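Local coordinates for 5-formyl-3-hydroxy-2-methylpyridine 4-carboxylate 5-dehydrogenase (Mesorhizobium japonicum MAFF 303099, PDB 4OM8), which oxidises 5-formyl-3-hydroxy-2-methylpyridine-4-carboxylate with NAD(+) in the breakdown of vitamin B6 and can also reduce it with NADH, acting as a homodimer, at residues I2-I8 with A80-N86; G25-Y31 with V64-T70. All coordinates share one frame; numbering follows the deposited sequence.

Contact 1. Residues I2-I8 with A80-N86; sequences IRNIAII and ADLVIEN. With NAD (nicotinamide-adenine-dinucleotide), chain C.
Ile5 and Leu82 lie side by side and point the same way, with Ile5 CD1 4.1 Å from Leu82 CD2. These residues sit on two neighbouring parallel strands, 4-8 and 82-85, at the middle of the Rossmann-fold sheet that binds NAD. Ile84 joins them on the same face, its CD1 meeting the CG2 branch of Ile5. Helix 14-23 covers Ile7 and Ile84, while helix 158-170 covers Ile2 and Leu82. Ala6, Val83 and Ile8 occupy the other face. There Ile8 CG1 touches Val83 CG1 at 3.7 Å. Ile8 CG2, anti to the backbone N, extends instead to the adenine, 3.5 Å from NAD C2A.

Between the two faces run the regular parallel-sheet bonds. Ala6 turns both its polar backbone atoms to strand 82-85: its N donates to Leu82 O, and its O accepts from Ile84 N at 2.8 Å. Ile8 N then bonds Ile84 O, and Asn86 N bonds Ile8 O. At the cofactor end, Glu85 is buried, but its carboxylate is satisfied by Ser113, Tyr98, Lys94 and the backbone of Val87.

The start of the two strands carries the polar edge. Asn4 O accepts from both Asp81 N and Leu82 N, the latter bond being the longer at 3.3 Å. Asp81 returns the grip with its side chain. Its CG stands beside its own backbone N (chi1 -57°), which places the carboxylate against the backbone amides of Arg3 and Asn4. Asp81 OD2 takes Arg3 N at 2.9 Å and Asn4 N at 3.0 Å on its anti side, from opposite faces of the carboxylate plane.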
loop_
_atom_site.group_PDB
_atom_site.type_symbol
_atom_site.label_atom_id
_atom_site.label_comp_id
_atom_site.label_asym_id
_atom_site.label_seq_id
_atom_site.Cartn_x
_atom_site.Cartn_y
_atom_site.Cartn_z
ATOM N N ILE A 2 -21.960 -0.317 26.145
ATOM C CA ILE A 2 -20.633 0.219 26.447
ATOM C C ILE A 2 -20.630 1.744 26.526
ATOM O O ILE A 2 -20.770 2.439 25.514
ATOM C CB ILE A 2 -19.590 -0.231 25.409
ATOM C CG1 ILE A 2 -19.468 -1.759 25.420
ATOM C CG2 ILE A 2 -18.253 0.424 25.707
ATOM C CD1 ILE A 2 -18.645 -2.294 24.262
ATOM N N ARG A 3 -20.457 2.250 27.743
ATOM C CA ARG A 3 -20.308 3.682 27.987
ATOM C C ARG A 3 -18.966 3.982 28.658
ATOM O O ARG A 3 -18.392 5.051 28.484
ATOM C CB ARG A 3 -21.442 4.202 28.878
ATOM C CG ARG A 3 -22.845 3.927 28.375
ATOM C CD ARG A 3 -23.162 4.719 27.113
ATOM N NE ARG A 3 -24.609 4.816 26.917
ATOM C CZ ARG A 3 -25.197 5.012 25.740
ATOM N NH1 ARG A 3 -24.472 5.114 24.625
ATOM N NH2 ARG A 3 -26.524 5.079 25.675
ATOM N N ASN A 4 -18.491 3.034 29.458
ATOM C CA ASN A 4 -17.309 3.249 30.279
ATOM C C ASN A 4 -16.197 2.314 29.853
ATOM O O ASN A 4 -16.366 1.100 29.842
ATOM C CB ASN A 4 -17.651 3.049 31.758
ATOM C CG ASN A 4 -18.819 3.913 32.198
ATOM O OD1 ASN A 4 -18.914 5.083 31.825
ATOM N ND2 ASN A 4 -19.717 3.338 32.986
ATOM N N ILE A 5 -15.065 2.896 29.477
ATOM C CA ILE A 5 -13.949 2.129 28.961
ATOM C C ILE A 5 -12.733 2.306 29.859
ATOM O O ILE A 5 -12.433 3.416 30.308
ATOM C CB ILE A 5 -13.614 2.558 27.524
ATOM C CG1 ILE A 5 -14.836 2.312 26.629
ATOM C CG2 ILE A 5 -12.365 1.809 27.019
ATOM C CD1 ILE A 5 -14.659 2.750 25.182
ATOM N N ALA A 6 -12.053 1.203 30.142
ATOM C CA ALA A 6 -10.747 1.246 30.788
ATOM C C ALA A 6 -9.710 0.790 29.777
ATOM O O ALA A 6 -9.935 -0.180 29.061
ATOM C CB ALA A 6 -10.703 0.355 32.030
ATOM N N ILE A 7 -8.586 1.493 29.731
ATOM C CA ILE A 7 -7.425 1.071 28.956
ATOM C C ILE A 7 -6.282 0.708 29.900
ATOM O O ILE A 7 -5.921 1.490 30.790
ATOM C CB ILE A 7 -6.973 2.166 27.961
ATOM C CG1 ILE A 7 -8.090 2.431 26.948
ATOM C CG2 ILE A 7 -5.691 1.740 27.253
ATOM C CD1 ILE A 7 -7.903 3.662 26.100
ATOM N N ILE A 8 -5.732 -0.494 29.709
ATOM C CA ILE A 8 -4.595 -0.972 30.498
ATOM C C ILE A 8 -3.346 -0.990 29.630
ATOM O O ILE A 8 -3.202 -1.840 28.740
ATOM C CB ILE A 8 -4.852 -2.380 31.059
ATOM C CG1 ILE A 8 -6.221 -2.442 31.744
ATOM C CG2 ILE A 8 -3.699 -2.824 31.964
ATOM C CD1 ILE A 8 -6.428 -1.415 32.864
ATOM N N ALA A 80 -16.297 -0.615 34.503
ATOM C CA ALA A 80 -16.004 -0.658 33.069
ATOM C C ALA A 80 -16.973 -1.578 32.335
ATOM O O ALA A 80 -17.310 -2.671 32.828
ATOM C CB ALA A 80 -14.574 -1.108 32.830
ATOM N N ASP A 81 -17.410 -1.125 31.161
ATOM C CA ASP A 81 -18.187 -1.951 30.238
ATOM C C ASP A 81 -17.280 -2.647 29.243
ATOM O O ASP A 81 -17.644 -3.675 28.672
ATOM C CB ASP A 81 -19.207 -1.102 29.492
ATOM C CG ASP A 81 -20.137 -0.370 30.425
ATOM O OD1 ASP A 81 -20.659 -1.016 31.364
ATOM O OD2 ASP A 81 -20.338 0.841 30.227
ATOM N N LEU A 82 -16.108 -2.048 29.025
ATOM C CA LEU A 82 -15.097 -2.565 28.112
ATOM C C LEU A 82 -13.750 -2.260 28.724
ATOM O O LEU A 82 -13.505 -1.115 29.119
ATOM C CB LEU A 82 -15.221 -1.928 26.721
ATOM C CG LEU A 82 -14.048 -2.118 25.749
ATOM C CD1 LEU A 82 -13.924 -3.572 25.331
ATOM C CD2 LEU A 82 -14.202 -1.223 24.514
ATOM N N VAL A 83 -12.908 -3.285 28.854
ATOM C CA VAL A 83 -11.508 -3.083 29.208
ATOM C C VAL A 83 -10.684 -3.443 27.991
ATOM O O VAL A 83 -10.798 -4.548 27.469
ATOM C CB VAL A 83 -11.059 -3.940 30.401
ATOM C CG1 VAL A 83 -9.573 -3.696 30.708
ATOM C CG2 VAL A 83 -11.934 -3.671 31.628
ATOM N N ILE A 84 -9.870 -2.503 27.534
ATOM C CA ILE A 84 -8.955 -2.758 26.434
ATOM C C ILE A 84 -7.581 -3.001 27.029
ATOM O O ILE A 84 -6.961 -2.084 27.587
ATOM C CB ILE A 84 -8.908 -1.588 25.438
ATOM C CG1 ILE A 84 -10.300 -1.341 24.846
ATOM C CG2 ILE A 84 -7.888 -1.869 24.327
ATOM C CD1 ILE A 84 -10.366 -0.102 23.994
ATOM N N GLU A 85 -7.129 -4.245 26.947
ATOM C CA GLU A 85 -5.793 -4.595 27.402
ATOM C C GLU A 85 -4.801 -4.239 26.303
ATOM O O GLU A 85 -4.956 -4.652 25.133
ATOM C CB GLU A 85 -5.714 -6.080 27.765
ATOM C CG GLU A 85 -4.291 -6.574 27.978
ATOM C CD GLU A 85 -3.664 -7.044 26.690
ATOM O OE1 GLU A 85 -4.244 -7.946 26.054
ATOM O OE2 GLU A 85 -2.600 -6.517 26.310
ATOM N N ASN A 86 -3.783 -3.474 26.687
ATOM C CA ASN A 86 -2.852 -2.863 25.748
ATOM C C ASN A 86 -1.431 -2.881 26.319
ATOM O O ASN A 86 -0.720 -1.880 26.274
ATOM C CB ASN A 86 -3.322 -1.427 25.459
ATOM C CG ASN A 86 -2.558 -0.758 24.333
ATOM O OD1 ASN A 86 -2.337 -1.338 23.266
ATOM N ND2 ASN A 86 -2.146 0.480 24.574
HETATM P PA NAD C . 4.516 -0.308 24.444
HETATM O O1A NAD C . 5.690 -1.180 24.856
HETATM O O2A NAD C . 4.753 1.029 23.760
HETATM O O5B NAD C . 3.624 -0.043 25.756
HETATM C C5B NAD C . 3.313 -1.080 26.688
HETATM C C4B NAD C . 2.884 -0.418 27.988
HETATM O O4B NAD C . 2.346 -1.404 28.871
HETATM C C3B NAD C . 4.072 0.233 28.696
HETATM O O3B NAD C . 3.802 1.618 28.948
HETATM C C2B NAD C . 4.208 -0.568 29.985
HETATM O O2B NAD C . 4.678 0.188 31.112
HETATM C C1B NAD C . 2.788 -1.055 30.191
HETATM N N9A NAD C . 2.627 -2.229 31.068
HETATM C C8A NAD C . 3.451 -3.281 31.208
HETATM N N7A NAD C . 2.941 -4.172 32.093
HETATM C C5A NAD C . 1.765 -3.689 32.528
HETATM C C6A NAD C . 0.712 -4.118 33.465
HETATM N N6A NAD C . 0.807 -5.288 34.143
HETATM N N1A NAD C . -0.352 -3.303 33.627
HETATM C C2A NAD C . -0.465 -2.137 32.968
HETATM N N3A NAD C . 0.455 -1.685 32.101
HETATM C C4A NAD C . 1.570 -2.405 31.852
HETATM O O3 NAD C . 3.521 -1.256 23.599
HETATM P PN NAD C . 2.550 -0.805 22.398
HETATM O O1N NAD C . 3.366 -0.618 21.132
HETATM O O2N NAD C . 1.609 0.300 22.822
HETATM O O5D NAD C . 1.680 -2.136 22.195
HETATM C C5D NAD C . 0.789 -2.618 23.210
HETATM C C4D NAD C . 0.014 -3.792 22.622
HETATM O O4D NAD C . -0.607 -3.341 21.422
HETATM C C3D NAD C . 0.916 -4.948 22.218
HETATM O O3D NAD C . 0.147 -6.146 22.347
HETATM C C2D NAD C . 1.184 -4.709 20.744
HETATM O O2D NAD C . 1.421 -5.929 20.033
HETATM C C1D NAD C . -0.126 -4.084 20.295
HETATM N N1N NAD C . -0.025 -3.198 19.125
HETATM C C2N NAD C . 1.071 -2.453 18.870
HETATM C C3N NAD C . 1.098 -1.613 17.754
HETATM C C7N NAD C . 2.301 -0.783 17.389
HETATM O O7N NAD C . 3.097 -0.395 18.232
HETATM N N7N NAD C . 2.473 -0.507 16.098
HETATM C C4N NAD C . -0.009 -1.546 16.915
HETATM C C5N NAD C . -1.125 -2.315 17.213
HETATM C C6N NAD C . -1.106 -3.128 18.336
#

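Contact 2. Residues G25-Y31 with V64-T70; sequences GLQVVAY and VGTVRFT. With NAD (nicotinamide-adenine-dinucleotide), chain C.
The second beta-alpha-beta unit of the NAD-binding domain closes here: strand 27-31 leads through helix 35-54 to strand 66-70, which lies parallel beside it. Ala30 makes two bonds to strand 66-70: its N donates to Arg68 O, and its O accepts from Thr70 N at 2.8 Å. Val28 does the same one step earlier, with Thr66 O and Arg68 N. A water also donates to Val28 O and bonds Thr66 OG1, so that carbonyl has two donors.

Ala30 CB packs against the ring of Phe69, 3.7 Å from CD1. Helix 35-54 covers this ring, so the crossover helix packs on the face that carries Ala30 and Phe69. In this Rossmann fold the strand 66-70 is an outermost strand of the sheet within the chain. Its exposed Arg68 lies alongside Val29, whose CG1 sits over one face of the guanidinium, 3.8 Å from NH2. Asp75 pairs with that guanidinium and also bonds Thr70 OG1. Thr70 CG2 meets Val29 CG1 at 3.8 Å.

The ring of Tyr31 links the strand to the cofactor. With CG anti to the backbone N (chi1 165°), it extends beyond the strand end, and CE2 comes within 3.6 Å of NAD C2A. Tyr31 CD1 lies 3.4 Å from Thr70 O. Replacing this tyrosine with an alanine would probably open a gap beside the adenine and deprive C2A of its aromatic neighbour.

At the other end Gly25 closes the preceding helix with a Schellman motif. Its O accepts a weak bond from Gly65 N, and Gln27 CB rests on Val64 CG1 at 3.7 Å.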
loop_
_atom_site.group_PDB
_atom_site.type_symbol
_atom_site.label_atom_id
_atom_site.label_comp_id
_atom_site.label_asym_id
_atom_site.label_seq_id
_atom_site.Cartn_x
_atom_site.Cartn_y
_atom_site.Cartn_z
ATOM N N GLY A 25 -17.409 10.203 22.673
ATOM C CA GLY A 25 -18.409 10.372 23.714
ATOM C C GLY A 25 -18.229 9.443 24.901
ATOM O O GLY A 25 -18.947 9.555 25.883
ATOM N N LEU A 26 -17.266 8.533 24.820
ATOM C CA LEU A 26 -17.072 7.523 25.853
ATOM C C LEU A 26 -16.318 8.072 27.050
ATOM O O LEU A 26 -15.516 8.999 26.915
ATOM C CB LEU A 26 -16.311 6.326 25.276
ATOM C CG LEU A 26 -17.031 5.346 24.342
ATOM C CD1 LEU A 26 -18.185 4.631 25.046
ATOM C CD2 LEU A 26 -17.513 5.985 23.042
ATOM N N GLN A 27 -16.575 7.512 28.233
ATOM C CA GLN A 27 -15.764 7.826 29.397
ATOM C C GLN A 27 -14.568 6.895 29.416
ATOM O O GLN A 27 -14.756 5.689 29.400
ATOM C CB GLN A 27 -16.569 7.664 30.686
ATOM C CG GLN A 27 -15.710 7.667 31.945
ATOM C CD GLN A 27 -16.484 7.235 33.175
ATOM O OE1 GLN A 27 -17.379 7.955 33.642
ATOM N NE2 GLN A 27 -16.144 6.059 33.716
ATOM N N VAL A 28 -13.356 7.449 29.447
ATOM C CA VAL A 28 -12.151 6.626 29.381
ATOM C C VAL A 28 -11.301 6.846 30.618
ATOM O O VAL A 28 -10.969 7.987 30.946
ATOM C CB VAL A 28 -11.315 6.948 28.113
ATOM C CG1 VAL A 28 -10.038 6.109 28.066
ATOM C CG2 VAL A 28 -12.142 6.733 26.860
ATOM N N VAL A 29 -10.954 5.758 31.310
ATOM C CA VAL A 29 -9.966 5.841 32.384
ATOM C C VAL A 29 -8.820 4.900 32.027
ATOM O O VAL A 29 -9.044 3.751 31.667
ATOM C CB VAL A 29 -10.573 5.491 33.760
ATOM C CG1 VAL A 29 -9.548 5.718 34.860
ATOM C CG2 VAL A 29 -11.799 6.362 34.026
ATOM N N ALA A 30 -7.593 5.400 32.089
ATOM C CA ALA A 30 -6.458 4.623 31.613
ATOM C C ALA A 30 -5.421 4.457 32.703
ATOM O O ALA A 30 -5.222 5.353 33.541
ATOM C CB ALA A 30 -5.840 5.278 30.389
ATOM N N TYR A 31 -4.748 3.312 32.667
ATOM C CA TYR A 31 -3.814 2.903 33.709
ATOM C C TYR A 31 -2.540 2.369 33.098
ATOM O O TYR A 31 -2.572 1.748 32.050
ATOM C CB TYR A 31 -4.453 1.829 34.601
ATOM C CG TYR A 31 -3.483 1.068 35.477
ATOM C CD1 TYR A 31 -3.073 1.578 36.705
ATOM C CD2 TYR A 31 -2.985 -0.174 35.086
ATOM C CE1 TYR A 31 -2.180 0.878 37.516
ATOM C CE2 TYR A 31 -2.102 -0.872 35.885
ATOM C CZ TYR A 31 -1.694 -0.345 37.087
ATOM O OH TYR A 31 -0.816 -1.055 37.875
ATOM N N VAL A 64 -20.163 11.142 28.144
ATOM C CA VAL A 64 -19.206 11.766 29.053
ATOM C C VAL A 64 -18.029 12.385 28.286
ATOM O O VAL A 64 -17.708 13.565 28.468
ATOM C CB VAL A 64 -18.698 10.734 30.089
ATOM C CG1 VAL A 64 -17.526 11.282 30.886
ATOM C CG2 VAL A 64 -19.839 10.308 31.018
ATOM N N GLY A 65 -17.380 11.583 27.442
ATOM C CA GLY A 65 -16.339 12.083 26.554
ATOM C C GLY A 65 -15.098 12.642 27.218
ATOM O O GLY A 65 -14.589 13.682 26.806
ATOM N N THR A 66 -14.587 11.950 28.230
ATOM C CA THR A 66 -13.400 12.399 28.942
ATOM C C THR A 66 -12.328 11.324 29.028
ATOM O O THR A 66 -12.607 10.128 28.879
ATOM C CB THR A 66 -13.723 12.836 30.372
ATOM O OG1 THR A 66 -14.303 11.734 31.079
ATOM C CG2 THR A 66 -14.693 14.026 30.381
ATOM N N VAL A 67 -11.097 11.768 29.275
ATOM C CA VAL A 67 -9.967 10.886 29.544
ATOM C C VAL A 67 -9.367 11.231 30.897
ATOM O O VAL A 67 -9.139 12.407 31.195
ATOM C CB VAL A 67 -8.855 11.015 28.479
ATOM C CG1 VAL A 67 -7.672 10.102 28.821
ATOM C CG2 VAL A 67 -9.379 10.707 27.099
ATOM N N ARG A 68 -9.113 10.208 31.713
ATOM C CA ARG A 68 -8.388 10.360 32.971
ATOM C C ARG A 68 -7.365 9.248 33.116
ATOM O O ARG A 68 -7.661 8.098 32.800
ATOM C CB ARG A 68 -9.356 10.343 34.163
ATOM C CG ARG A 68 -8.674 10.439 35.515
ATOM C CD ARG A 68 -9.685 10.643 36.639
ATOM N NE ARG A 68 -10.619 9.530 36.844
ATOM C CZ ARG A 68 -10.346 8.473 37.612
ATOM N NH1 ARG A 68 -9.162 8.373 38.203
ATOM N NH2 ARG A 68 -11.244 7.509 37.774
ATOM N N PHE A 69 -6.168 9.595 33.583
ATOM C CA PHE A 69 -5.123 8.622 33.879
ATOM C C PHE A 69 -5.063 8.356 35.381
ATOM O O PHE A 69 -5.201 9.275 36.195
ATOM C CB PHE A 69 -3.743 9.109 33.404
ATOM C CG PHE A 69 -3.614 9.259 31.911
ATOM C CD1 PHE A 69 -4.479 8.612 31.049
ATOM C CD2 PHE A 69 -2.605 10.039 31.377
ATOM C CE1 PHE A 69 -4.353 8.746 29.686
ATOM C CE2 PHE A 69 -2.472 10.183 30.006
ATOM C CZ PHE A 69 -3.353 9.538 29.163
ATOM N N THR A 70 -4.809 7.107 35.743
ATOM C CA THR A 70 -4.700 6.732 37.149
ATOM C C THR A 70 -3.610 5.676 37.353
ATOM O O THR A 70 -3.273 4.921 36.424
ATOM C CB THR A 70 -6.051 6.211 37.702
ATOM O OG1 THR A 70 -5.928 5.941 39.105
ATOM C CG2 THR A 70 -6.495 4.937 36.977
HETATM P PA NAD C . 4.516 -0.308 24.444
HETATM O O1A NAD C . 5.690 -1.180 24.856
HETATM O O2A NAD C . 4.753 1.029 23.760
HETATM O O5B NAD C . 3.624 -0.043 25.756
HETATM C C5B NAD C . 3.313 -1.080 26.688
HETATM C C4B NAD C . 2.884 -0.418 27.988
HETATM O O4B NAD C . 2.346 -1.404 28.871
HETATM C C3B NAD C . 4.072 0.233 28.696
HETATM O O3B NAD C . 3.802 1.618 28.948
HETATM C C2B NAD C . 4.208 -0.568 29.985
HETATM O O2B NAD C . 4.678 0.188 31.112
HETATM C C1B NAD C . 2.788 -1.055 30.191
HETATM N N9A NAD C . 2.627 -2.229 31.068
HETATM C C8A NAD C . 3.451 -3.281 31.208
HETATM N N7A NAD C . 2.941 -4.172 32.093
HETATM C C5A NAD C . 1.765 -3.689 32.528
HETATM C C6A NAD C . 0.712 -4.118 33.465
HETATM N N6A NAD C . 0.807 -5.288 34.143
HETATM N N1A NAD C . -0.352 -3.303 33.627
HETATM C C2A NAD C . -0.465 -2.137 32.968
HETATM N N3A NAD C . 0.455 -1.685 32.101
HETATM C C4A NAD C . 1.570 -2.405 31.852
HETATM O O3 NAD C . 3.521 -1.256 23.599
HETATM P PN NAD C . 2.550 -0.805 22.398
HETATM O O1N NAD C . 3.366 -0.618 21.132
HETATM O O2N NAD C . 1.609 0.300 22.822
HETATM O O5D NAD C . 1.680 -2.136 22.195
HETATM C C5D NAD C . 0.789 -2.618 23.210
HETATM C C4D NAD C . 0.014 -3.792 22.622
HETATM O O4D NAD C . -0.607 -3.341 21.422
HETATM C C3D NAD C . 0.916 -4.948 22.218
HETATM O O3D NAD C . 0.147 -6.146 22.347
HETATM C C2D NAD C . 1.184 -4.709 20.744
HETATM O O2D NAD C . 1.421 -5.929 20.033
HETATM C C1D NAD C . -0.126 -4.084 20.295
HETATM N N1N NAD C . -0.025 -3.198 19.125
HETATM C C2N NAD C . 1.071 -2.453 18.870
HETATM C C3N NAD C . 1.098 -1.613 17.754
HETATM C C7N NAD C . 2.301 -0.783 17.389
HETATM O O7N NAD C . 3.097 -0.395 18.232
HETATM N N7N NAD C . 2.473 -0.507 16.098
HETATM C C4N NAD C . -0.009 -1.546 16.915
HETATM C C5N NAD C . -1.125 -2.315 17.213
HETATM C C6N NAD C . -1.106 -3.128 18.336
HETATM O O HOH W 1 -12.624 9.778 32.288
#

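Overall arrangement
The centres of the two contacts are 9 Å apart in one sheet of the NAD-binding domain. Strands 4-8 and 27-31 are neighbours, and with their partners they give the order 66-70, 27-31, 4-8, 82-85. Contact 2 is therefore nearer the sheet edge and contact 1 nearer its middle. Probable hydrogen bonds join them, from Ile5 N to Gln27 O and from Tyr31 N to Ile7 O. Along the chain contact 2 is nested within the loop closed by contact 1. Both reach NAD at the C-terminal ends of their strands: Ile8 and Tyr31 approach the adenine, while Asn86 lies near the nicotinamide ribose.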